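Local coordinates for N5-carboxyaminoimidazole ribonucleotide synthetase (Bacillus anthracis, PDB 3QFF), which probably catalyses the ATP-dependent carboxylation of aminoimidazole ribonucleotide with bicarbonate to give N5-carboxyaminoimidazole ribonucleotide in purine biosynthesis, at residues T110-T115 and A182-L187; A119-K122 and P126-T129; V260-T265 and I270-L275. All coordinates share one frame; numbering follows the deposited sequence.

Contact 1 of 3, residues T110-T115 and A182-L187. With ADP (adenosine-5'-diphosphate), chain C.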
loop_
_atom_site.group_PDB
_atom_site.type_symbol
_atom_site.label_atom_id
_atom_site.label_comp_id
_atom_site.label_asym_id
_atom_site.label_seq_id
_atom_site.Cartn_x
_atom_site.Cartn_y
_atom_site.Cartn_z
ATOM N N THR A 110 9.397 24.280 14.513
ATOM C CA THR A 110 8.391 24.410 13.441
ATOM C C THR A 110 7.032 24.879 13.972
ATOM O O THR A 110 6.121 25.155 13.199
ATOM C CB THR A 110 8.174 23.082 12.674
ATOM O OG1 THR A 110 7.675 22.083 13.578
ATOM C CG2 THR A 110 9.468 22.604 12.050
ATOM N N GLN A 111 6.896 24.962 15.287
ATOM C CA GLN A 111 5.612 25.318 15.893
ATOM C C GLN A 111 5.361 26.821 15.994
ATOM O O GLN A 111 4.244 27.258 16.279
ATOM C CB GLN A 111 5.472 24.625 17.254
ATOM C CG GLN A 111 4.986 23.197 17.106
ATOM C CD GLN A 111 3.526 23.143 16.704
ATOM O OE1 GLN A 111 2.632 23.322 17.543
ATOM N NE2 GLN A 111 3.269 22.907 15.420
ATOM N N ASN A 112 6.396 27.608 15.741
ATOM C CA ASN A 112 6.316 29.057 15.827
ATOM C C ASN A 112 6.927 29.645 14.559
ATOM O O ASN A 112 8.100 29.388 14.275
ATOM C CB ASN A 112 7.074 29.544 17.082
ATOM C CG ASN A 112 7.025 31.063 17.259
ATOM O OD1 ASN A 112 7.469 31.816 16.398
ATOM N ND2 ASN A 112 6.496 31.515 18.407
ATOM N N ARG A 113 6.130 30.411 13.807
ATOM C CA ARG A 113 6.550 30.947 12.493
ATOM C C ARG A 113 7.825 31.771 12.570
ATOM O O ARG A 113 8.662 31.729 11.666
ATOM C CB ARG A 113 5.452 31.815 11.867
ATOM C CG ARG A 113 4.185 31.066 11.487
ATOM C CD ARG A 113 3.324 31.928 10.561
ATOM N NE ARG A 113 2.007 31.330 10.354
ATOM C CZ ARG A 113 1.721 30.471 9.377
ATOM N NH1 ARG A 113 0.491 29.980 9.275
ATOM N NH2 ARG A 113 2.661 30.108 8.506
ATOM N N PHE A 114 7.971 32.530 13.649
ATOM C CA PHE A 114 9.185 33.326 13.844
ATOM C C PHE A 114 10.396 32.447 14.140
ATOM O O PHE A 114 11.424 32.567 13.481
ATOM C CB PHE A 114 8.988 34.390 14.938
ATOM C CG PHE A 114 10.165 35.303 15.098
ATOM C CD1 PHE A 114 10.361 36.361 14.216
ATOM C CD2 PHE A 114 11.098 35.082 16.100
ATOM C CE1 PHE A 114 11.458 37.209 14.355
ATOM C CE2 PHE A 114 12.204 35.926 16.241
ATOM C CZ PHE A 114 12.382 36.985 15.356
ATOM N N THR A 115 10.276 31.557 15.123
ATOM C CA THR A 115 11.345 30.595 15.420
ATOM C C THR A 115 11.730 29.809 14.162
ATOM O O THR A 115 12.920 29.579 13.896
ATOM C CB THR A 115 10.936 29.638 16.559
ATOM O OG1 THR A 115 10.456 30.419 17.652
ATOM C CG2 THR A 115 12.116 28.831 17.047
ATOM N N ALA A 182 -4.926 40.512 18.991
ATOM C CA ALA A 182 -5.331 39.212 19.538
ATOM C C ALA A 182 -4.183 38.209 19.684
ATOM O O ALA A 182 -4.267 37.285 20.502
ATOM C CB ALA A 182 -6.440 38.605 18.686
ATOM N N ALA A 183 -3.130 38.373 18.888
ATOM C CA ALA A 183 -2.042 37.392 18.858
ATOM C C ALA A 183 -0.698 37.966 18.441
ATOM O O ALA A 183 -0.622 39.002 17.772
ATOM C CB ALA A 183 -2.412 36.225 17.942
ATOM N N GLU A 184 0.359 37.278 18.859
ATOM C CA GLU A 184 1.701 37.521 18.363
ATOM C C GLU A 184 1.754 37.120 16.895
ATOM O O GLU A 184 1.283 36.039 16.515
ATOM C CB GLU A 184 2.723 36.706 19.151
ATOM C CG GLU A 184 4.160 36.913 18.672
ATOM C CD GLU A 184 5.149 35.979 19.342
ATOM O OE1 GLU A 184 5.912 36.454 20.215
ATOM O OE2 GLU A 184 5.161 34.772 18.994
ATOM N N CYS A 185 2.345 37.996 16.094
ATOM C CA CYS A 185 2.389 37.854 14.651
ATOM C C CYS A 185 3.776 38.031 14.036
ATOM O O CYS A 185 4.754 38.412 14.695
ATOM C CB CYS A 185 1.420 38.855 14.015
ATOM S SG CYS A 185 -0.316 38.500 14.370
ATOM N N ILE A 186 3.834 37.733 12.747
ATOM C CA ILE A 186 4.964 38.038 11.918
ATOM C C ILE A 186 4.410 38.765 10.688
ATOM O O ILE A 186 3.341 38.419 10.197
ATOM C CB ILE A 186 5.724 36.722 11.533
ATOM C CG1 ILE A 186 7.058 37.013 10.871
ATOM C CG2 ILE A 186 4.871 35.787 10.648
ATOM C CD1 ILE A 186 7.774 35.725 10.439
ATOM N N LEU A 187 5.120 39.781 10.219
ATOM C CA LEU A 187 4.800 40.392 8.937
ATOM C C LEU A 187 5.875 40.021 7.926
ATOM O O LEU A 187 7.063 40.195 8.195
ATOM C CB LEU A 187 4.695 41.914 9.047
ATOM C CG LEU A 187 4.169 42.651 7.797
ATOM C CD1 LEU A 187 2.659 42.669 7.801
ATOM C CD2 LEU A 187 4.703 44.076 7.721
HETATM P PB ADP C . -0.814 28.346 6.369
HETATM O O1B ADP C . -2.207 28.702 6.836
HETATM O O2B ADP C . 0.109 27.960 7.505
HETATM O O3B ADP C . -0.802 27.394 5.197
HETATM P PA ADP C . 0.989 29.987 4.768
HETATM O O1A ADP C . 1.332 28.694 4.058
HETATM O O2A ADP C . 2.074 30.796 5.441
HETATM O O3A ADP C . -0.219 29.757 5.828
HETATM O "O5'" ADP C . 0.312 30.969 3.690
HETATM C "C5'" ADP C . -0.941 30.626 3.102
HETATM C "C4'" ADP C . -0.961 31.092 1.654
HETATM O "O4'" ADP C . -0.750 32.504 1.609
HETATM C "C3'" ADP C . 0.153 30.457 0.837
HETATM O "O3'" ADP C . -0.317 29.307 0.128
HETATM C "C2'" ADP C . 0.602 31.560 -0.101
HETATM O "O2'" ADP C . -0.075 31.438 -1.355
HETATM C "C1'" ADP C . 0.167 32.855 0.567
HETATM N N9 ADP C . 1.349 33.559 1.139
HETATM C C8 ADP C . 1.824 33.418 2.395
HETATM N N7 ADP C . 2.912 34.202 2.601
HETATM C C5 ADP C . 3.152 34.869 1.460
HETATM C C6 ADP C . 4.152 35.863 0.993
HETATM N N6 ADP C . 5.137 36.309 1.813
HETATM N N1 ADP C . 4.044 36.306 -0.285
HETATM C C2 ADP C . 3.075 35.874 -1.114
HETATM N N3 ADP C . 2.140 34.977 -0.754
HETATM C C4 ADP C . 2.120 34.447 0.497
HETATM O O HOH W 1 8.223 34.422 19.279
#

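Contact 2 of 3, residues A119-K122 and P126-T129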
loop_
_atom_site.group_PDB
_atom_site.type_symbol
_atom_site.label_atom_id
_atom_site.label_comp_id
_atom_site.label_asym_id
_atom_site.label_seq_id
_atom_site.Cartn_x
_atom_site.Cartn_y
_atom_site.Cartn_z
ATOM N N ALA A 119 15.357 29.668 12.247
ATOM C CA ALA A 119 16.043 28.396 12.112
ATOM C C ALA A 119 16.440 28.185 10.655
ATOM O O ALA A 119 17.567 27.771 10.375
ATOM C CB ALA A 119 15.181 27.240 12.617
ATOM N N ILE A 120 15.524 28.494 9.734
ATOM C CA ILE A 120 15.812 28.348 8.292
ATOM C C ILE A 120 16.998 29.234 7.875
ATOM O O ILE A 120 17.935 28.770 7.242
ATOM C CB ILE A 120 14.559 28.641 7.417
ATOM C CG1 ILE A 120 13.493 27.556 7.631
ATOM C CG2 ILE A 120 14.931 28.721 5.931
ATOM C CD1 ILE A 120 12.101 27.918 7.068
ATOM N N GLU A 121 16.947 30.509 8.249
ATOM C CA GLU A 121 18.018 31.447 7.917
ATOM C C GLU A 121 19.346 31.046 8.543
ATOM O O GLU A 121 20.384 31.157 7.912
ATOM C CB GLU A 121 17.642 32.841 8.371
ATOM C CG GLU A 121 16.498 33.416 7.586
ATOM C CD GLU A 121 16.415 34.911 7.729
ATOM O OE1 GLU A 121 16.337 35.374 8.880
ATOM O OE2 GLU A 121 16.433 35.611 6.690
ATOM N N LYS A 122 19.302 30.574 9.787
ATOM C CA LYS A 122 20.513 30.100 10.467
ATOM C C LYS A 122 21.080 28.853 9.801
ATOM O O LYS A 122 22.273 28.600 9.884
ATOM C CB LYS A 122 20.248 29.867 11.957
ATOM C CG LYS A 122 20.053 31.182 12.719
ATOM C CD LYS A 122 19.660 30.970 14.187
ATOM C CE LYS A 122 19.285 32.305 14.840
ATOM N NZ LYS A 122 18.977 32.158 16.296
ATOM N N PRO A 126 17.182 30.821 2.093
ATOM C CA PRO A 126 16.418 32.071 1.931
ATOM C C PRO A 126 14.941 31.987 2.345
ATOM O O PRO A 126 14.269 30.982 2.102
ATOM C CB PRO A 126 16.530 32.367 0.430
ATOM C CG PRO A 126 16.795 31.043 -0.208
ATOM C CD PRO A 126 17.523 30.198 0.791
ATOM N N VAL A 127 14.467 33.052 2.979
ATOM C CA VAL A 127 13.053 33.220 3.311
ATOM C C VAL A 127 12.663 34.647 2.922
ATOM O O VAL A 127 13.534 35.516 2.771
ATOM C CB VAL A 127 12.768 32.972 4.821
ATOM C CG1 VAL A 127 13.123 31.533 5.211
ATOM C CG2 VAL A 127 13.530 33.961 5.692
ATOM N N ALA A 128 11.367 34.887 2.749
ATOM C CA ALA A 128 10.876 36.252 2.539
ATOM C C ALA A 128 11.263 37.089 3.749
ATOM O O ALA A 128 11.288 36.592 4.885
ATOM C CB ALA A 128 9.383 36.260 2.372
ATOM N N THR A 129 11.563 38.356 3.501
ATOM C CA THR A 129 11.981 39.249 4.560
ATOM C C THR A 129 10.798 39.435 5.521
ATOM O O THR A 129 9.635 39.467 5.104
ATOM C CB THR A 129 12.570 40.552 3.979
ATOM O OG1 THR A 129 11.808 40.944 2.843
ATOM C CG2 THR A 129 13.983 40.314 3.475
#

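Contact 3 of 3, residues V260-T265 and I270-L275. With ADP (adenosine-5'-diphosphate), chain C.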
loop_
_atom_site.group_PDB
_atom_site.type_symbol
_atom_site.label_atom_id
_atom_site.label_comp_id
_atom_site.label_asym_id
_atom_site.label_seq_id
_atom_site.Cartn_x
_atom_site.Cartn_y
_atom_site.Cartn_z
ATOM N N VAL A 260 8.945 20.386 3.120
ATOM C CA VAL A 260 9.451 21.750 2.982
ATOM C C VAL A 260 8.580 22.451 1.946
ATOM O O VAL A 260 8.586 22.063 0.782
ATOM C CB VAL A 260 10.925 21.759 2.521
ATOM C CG1 VAL A 260 11.515 23.184 2.612
ATOM C CG2 VAL A 260 11.770 20.767 3.348
ATOM N N GLU A 261 7.798 23.440 2.366
ATOM C CA GLU A 261 6.991 24.189 1.406
ATOM C C GLU A 261 7.713 25.454 1.007
ATOM O O GLU A 261 8.310 26.120 1.847
ATOM C CB GLU A 261 5.600 24.507 1.954
ATOM C CG GLU A 261 4.740 23.256 2.152
ATOM C CD GLU A 261 3.307 23.609 2.504
ATOM O OE1 GLU A 261 3.005 23.731 3.710
ATOM O OE2 GLU A 261 2.487 23.786 1.571
ATOM N N MET A 262 7.629 25.770 -0.282
ATOM C CA MET A 262 8.467 26.773 -0.921
ATOM C C MET A 262 7.678 27.586 -1.935
ATOM O O MET A 262 6.684 27.104 -2.460
ATOM C CB MET A 262 9.627 26.083 -1.644
ATOM C CG MET A 262 10.692 25.503 -0.708
ATOM S SD MET A 262 11.874 24.439 -1.574
ATOM C CE MET A 262 11.148 22.840 -1.294
ATOM N N PHE A 263 8.121 28.824 -2.172
ATOM C CA PHE A 263 7.661 29.662 -3.280
ATOM C C PHE A 263 8.766 29.741 -4.350
ATOM O O PHE A 263 9.940 30.031 -4.043
ATOM C CB PHE A 263 7.344 31.096 -2.814
ATOM C CG PHE A 263 6.359 31.196 -1.668
ATOM C CD1 PHE A 263 6.709 31.875 -0.509
ATOM C CD2 PHE A 263 5.079 30.656 -1.761
ATOM C CE1 PHE A 263 5.810 32.009 0.550
ATOM C CE2 PHE A 263 4.171 30.775 -0.702
ATOM C CZ PHE A 263 4.538 31.452 0.456
ATOM N N ALA A 264 8.387 29.480 -5.599
ATOM C CA ALA A 264 9.296 29.553 -6.732
ATOM C C ALA A 264 8.911 30.730 -7.627
ATOM O O ALA A 264 7.752 30.853 -8.032
ATOM C CB ALA A 264 9.257 28.247 -7.516
ATOM N N THR A 265 9.869 31.605 -7.925
ATOM C CA THR A 265 9.572 32.773 -8.764
ATOM C C THR A 265 9.816 32.482 -10.243
ATOM O O THR A 265 10.400 31.450 -10.594
ATOM C CB THR A 265 10.365 34.034 -8.341
ATOM O OG1 THR A 265 11.749 33.875 -8.689
ATOM C CG2 THR A 265 10.197 34.304 -6.840
ATOM N N ILE A 270 13.967 30.611 -5.118
ATOM C CA ILE A 270 13.205 29.825 -4.163
ATOM C C ILE A 270 13.223 30.529 -2.808
ATOM O O ILE A 270 14.284 30.954 -2.335
ATOM C CB ILE A 270 13.737 28.362 -4.015
ATOM C CG1 ILE A 270 13.652 27.586 -5.339
ATOM C CG2 ILE A 270 12.997 27.616 -2.884
ATOM C CD1 ILE A 270 12.283 27.002 -5.652
ATOM N N TYR A 271 12.047 30.667 -2.204
ATOM C CA TYR A 271 11.943 31.054 -0.799
ATOM C C TYR A 271 11.225 29.969 -0.008
ATOM O O TYR A 271 10.206 29.440 -0.466
ATOM C CB TYR A 271 11.238 32.408 -0.657
ATOM C CG TYR A 271 12.003 33.522 -1.361
ATOM C CD1 TYR A 271 11.666 33.921 -2.661
ATOM C CD2 TYR A 271 13.093 34.136 -0.745
ATOM C CE1 TYR A 271 12.390 34.931 -3.325
ATOM C CE2 TYR A 271 13.822 35.145 -1.390
ATOM C CZ TYR A 271 13.461 35.539 -2.678
ATOM O OH TYR A 271 14.193 36.529 -3.313
ATOM N N ILE A 272 11.762 29.633 1.168
ATOM C CA ILE A 272 11.136 28.639 2.038
ATOM C C ILE A 272 9.981 29.283 2.805
ATOM O O ILE A 272 10.171 30.294 3.476
ATOM C CB ILE A 272 12.125 28.019 3.066
ATOM C CG1 ILE A 272 13.479 27.661 2.421
ATOM C CG2 ILE A 272 11.483 26.815 3.752
ATOM C CD1 ILE A 272 13.433 26.560 1.350
ATOM N N ASN A 273 8.799 28.684 2.710
ATOM C CA ASN A 273 7.595 29.215 3.360
ATOM C C ASN A 273 7.393 28.629 4.759
ATOM O O ASN A 273 7.376 29.362 5.750
ATOM C CB ASN A 273 6.361 28.948 2.475
ATOM C CG ASN A 273 5.043 29.407 3.119
ATOM O OD1 ASN A 273 4.918 30.537 3.592
ATOM N ND2 ASN A 273 4.036 28.535 3.076
ATOM N N GLU A 274 7.215 27.312 4.832
ATOM C CA GLU A 274 7.043 26.634 6.118
ATOM C C GLU A 274 7.509 25.184 6.103
ATOM O O GLU A 274 7.729 24.603 5.036
ATOM C CB GLU A 274 5.601 26.753 6.640
ATOM C CG GLU A 274 4.525 26.170 5.746
ATOM C CD GLU A 274 3.133 26.440 6.294
ATOM O OE1 GLU A 274 2.998 27.336 7.151
ATOM O OE2 GLU A 274 2.173 25.757 5.874
ATOM N N LEU A 275 7.670 24.621 7.297
ATOM C CA LEU A 275 8.122 23.245 7.480
ATOM C C LEU A 275 7.085 22.443 8.258
ATOM O O LEU A 275 6.424 22.980 9.137
ATOM C CB LEU A 275 9.440 23.225 8.248
ATOM C CG LEU A 275 10.590 24.076 7.717
ATOM C CD1 LEU A 275 11.796 24.042 8.673
ATOM C CD2 LEU A 275 10.992 23.628 6.311
HETATM P PB ADP C . -0.814 28.346 6.369
HETATM O O1B ADP C . -2.207 28.702 6.836
HETATM O O2B ADP C . 0.109 27.960 7.505
HETATM O O3B ADP C . -0.802 27.394 5.197
HETATM P PA ADP C . 0.989 29.987 4.768
HETATM O O1A ADP C . 1.332 28.694 4.058
HETATM O O2A ADP C . 2.074 30.796 5.441
HETATM O O3A ADP C . -0.219 29.757 5.828
HETATM O "O5'" ADP C . 0.312 30.969 3.690
HETATM C "C5'" ADP C . -0.941 30.626 3.102
HETATM C "C4'" ADP C . -0.961 31.092 1.654
HETATM O "O4'" ADP C . -0.750 32.504 1.609
HETATM C "C3'" ADP C . 0.153 30.457 0.837
HETATM O "O3'" ADP C . -0.317 29.307 0.128
HETATM C "C2'" ADP C . 0.602 31.560 -0.101
HETATM O "O2'" ADP C . -0.075 31.438 -1.355
HETATM C "C1'" ADP C . 0.167 32.855 0.567
HETATM N N9 ADP C . 1.349 33.559 1.139
HETATM C C8 ADP C . 1.824 33.418 2.395
HETATM N N7 ADP C . 2.912 34.202 2.601
HETATM C C5 ADP C . 3.152 34.869 1.460
HETATM C C6 ADP C . 4.152 35.863 0.993
HETATM N N6 ADP C . 5.137 36.309 1.813
HETATM N N1 ADP C . 4.044 36.306 -0.285
HETATM C C2 ADP C . 3.075 35.874 -1.114
HETATM N N3 ADP C . 2.140 34.977 -0.754
HETATM C C4 ADP C . 2.120 34.447 0.497
#

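Contact 1 of 3, residues T110-T115 and A182-L187
I186 lays its branch methyl CG2 against the aliphatic part of R113, 4.2 Å from R113 CD, and the two side chains cross at about a right angle. This is the better-packed, apolar half of the contact. The other arm of I186 is fully extended and reaches the start of helix 113-122, where CD1 comes within 4.4 Å of F114 CA. A branched residue suits the place because its two arms meet two helix residues at once. R113 uses only its methylenes here. Its chain runs straight from CG to NE and carries the guanidinium past the isoleucine to the ADP, where NH1 gives a nearly straight hydrogen bond to O2B at 2.7 Å, in the guanidinium plane. NH2 forms a salt bridge with E274.

The other side is looser and meets through a single water. N112 ND2 and E184 OE2 stand 3.6 Å apart, bridged by this water, which donates to OE2 and accepts a weak bond from ND2. E184 also hydrogen-bonds T155, its strongest partner, and Q134. Asparagine suits the N-cap: with CG anti to the backbone N (chi1 -179°), OD1 accepts from T115 N at 3.1 Å and, weakly, from F114 N.

The helix start thus rests on strand 185-189, which lies between strands 130-133 and 150-154 of an antiparallel sheet; F114 also touches L132, and R113 touches K153.

Contact 2 of 3, residues A119-K122 and P126-T129
I120 and V127 are brought together by their first torsions: I120 holds CG2 anti to its own backbone N while CG1 lies beside that N (chi1 -68°), and V127 turns CG1 anti to its carbonyl carbon (chi1 -62°). The motif is a helix-loop-strand connection within the ATP-grasp domain, in which the chain leaving helix 113-122 folds back beside its last turn before entering strand 130-133.

The two branched side chains meet methyl to methyl, I120 CG2 lying 3.4 Å from V127 CG1, tighter than ordinary carbon packing. V127 CG1 also comes within 3.9 Å of I120 CB. Both residues are buried, and compact aliphatic groups suit a place where helix and returning chain must come close without any hydrogen bond between the two segments. I120 continues inward to I272 and L275 of strand 270-276, while the backbone of P126 pairs with that of I272; proline, having no N-H to offer, can still supply its carbonyl for such a bond.

The second methyl of V127 serves E121, on the more exposed side. The glutamate chain is extended beyond CG and crosses the valine at about a right angle, its methylene CG lying 3.6 Å from V127 CG2. A long acidic side chain fits this margin, since its aliphatic part can cover the valine while the carboxylate reaches the hydroxyl of Y130 through OE1. The other carboxylate oxygen, E121 OE2, lies 3.5 Å from V127 CG2.

Contact 3 of 3, residues V260-T265 and I270-L275
The F263 ring carries N273 CB over one face, 4.0 Å from the ring centroid, a CH-pi contact. F193 stacks with the ring, and ADP C2' approaches it obliquely, 3.7 Å from F263 CE2. The N273 amide is inclined 41° to the ring; with CG anti to the backbone N (chi1 177°), its ND2 gives O1A of ADP a 2.9 Å hydrogen bond. Asparagine offers a methylene to the ring and an N-H to the phosphate. At the edge of the Y271 ring sits T265 CG2. The side chains of E261 and E274 run side by side, their carboxylate planes 50° apart and E261 OE1 3.1 Å from E274 OE2. No metal is modelled, but such a pair beside the phosphates is consistent with the magnesium-binding acids of ATP-grasp enzymes; E274 OE1 bonds to R113.

M262 packs CG and SD against I272 and I270, and V260 CG1 touches L275 CD2. Apolar residues suit this face: helix 235-251 backs V260, I270 and L275, and I120 of helix 113-122 backs I272 and L275. E261 O receives N273 N at 2.7 Å and, weakly, E274 N: a classic beta bulge in the antiparallel hairpin lining the ATP-grasp nucleotide site.

Helix 113-122 ties the three contacts together. Its start belongs to contact 1 and its last turn to contact 2, whose centres lie 14 Å apart; contact 2 is nested in the loop that contact 1 closes. Contact 2 in turn leans on the hairpin of contact 3, centres 10 Å apart, with I120 CD1 3.5 Å from I272 CG2. Contacts 1 and 3 are about 17 Å apart between centres, yet meet beside the diphosphate, where R113 NH2 lies 3.1 Å from E274 OE1. Both touch ADP, whereas the side chain of V127 in contact 2 stays about 9 Å from it.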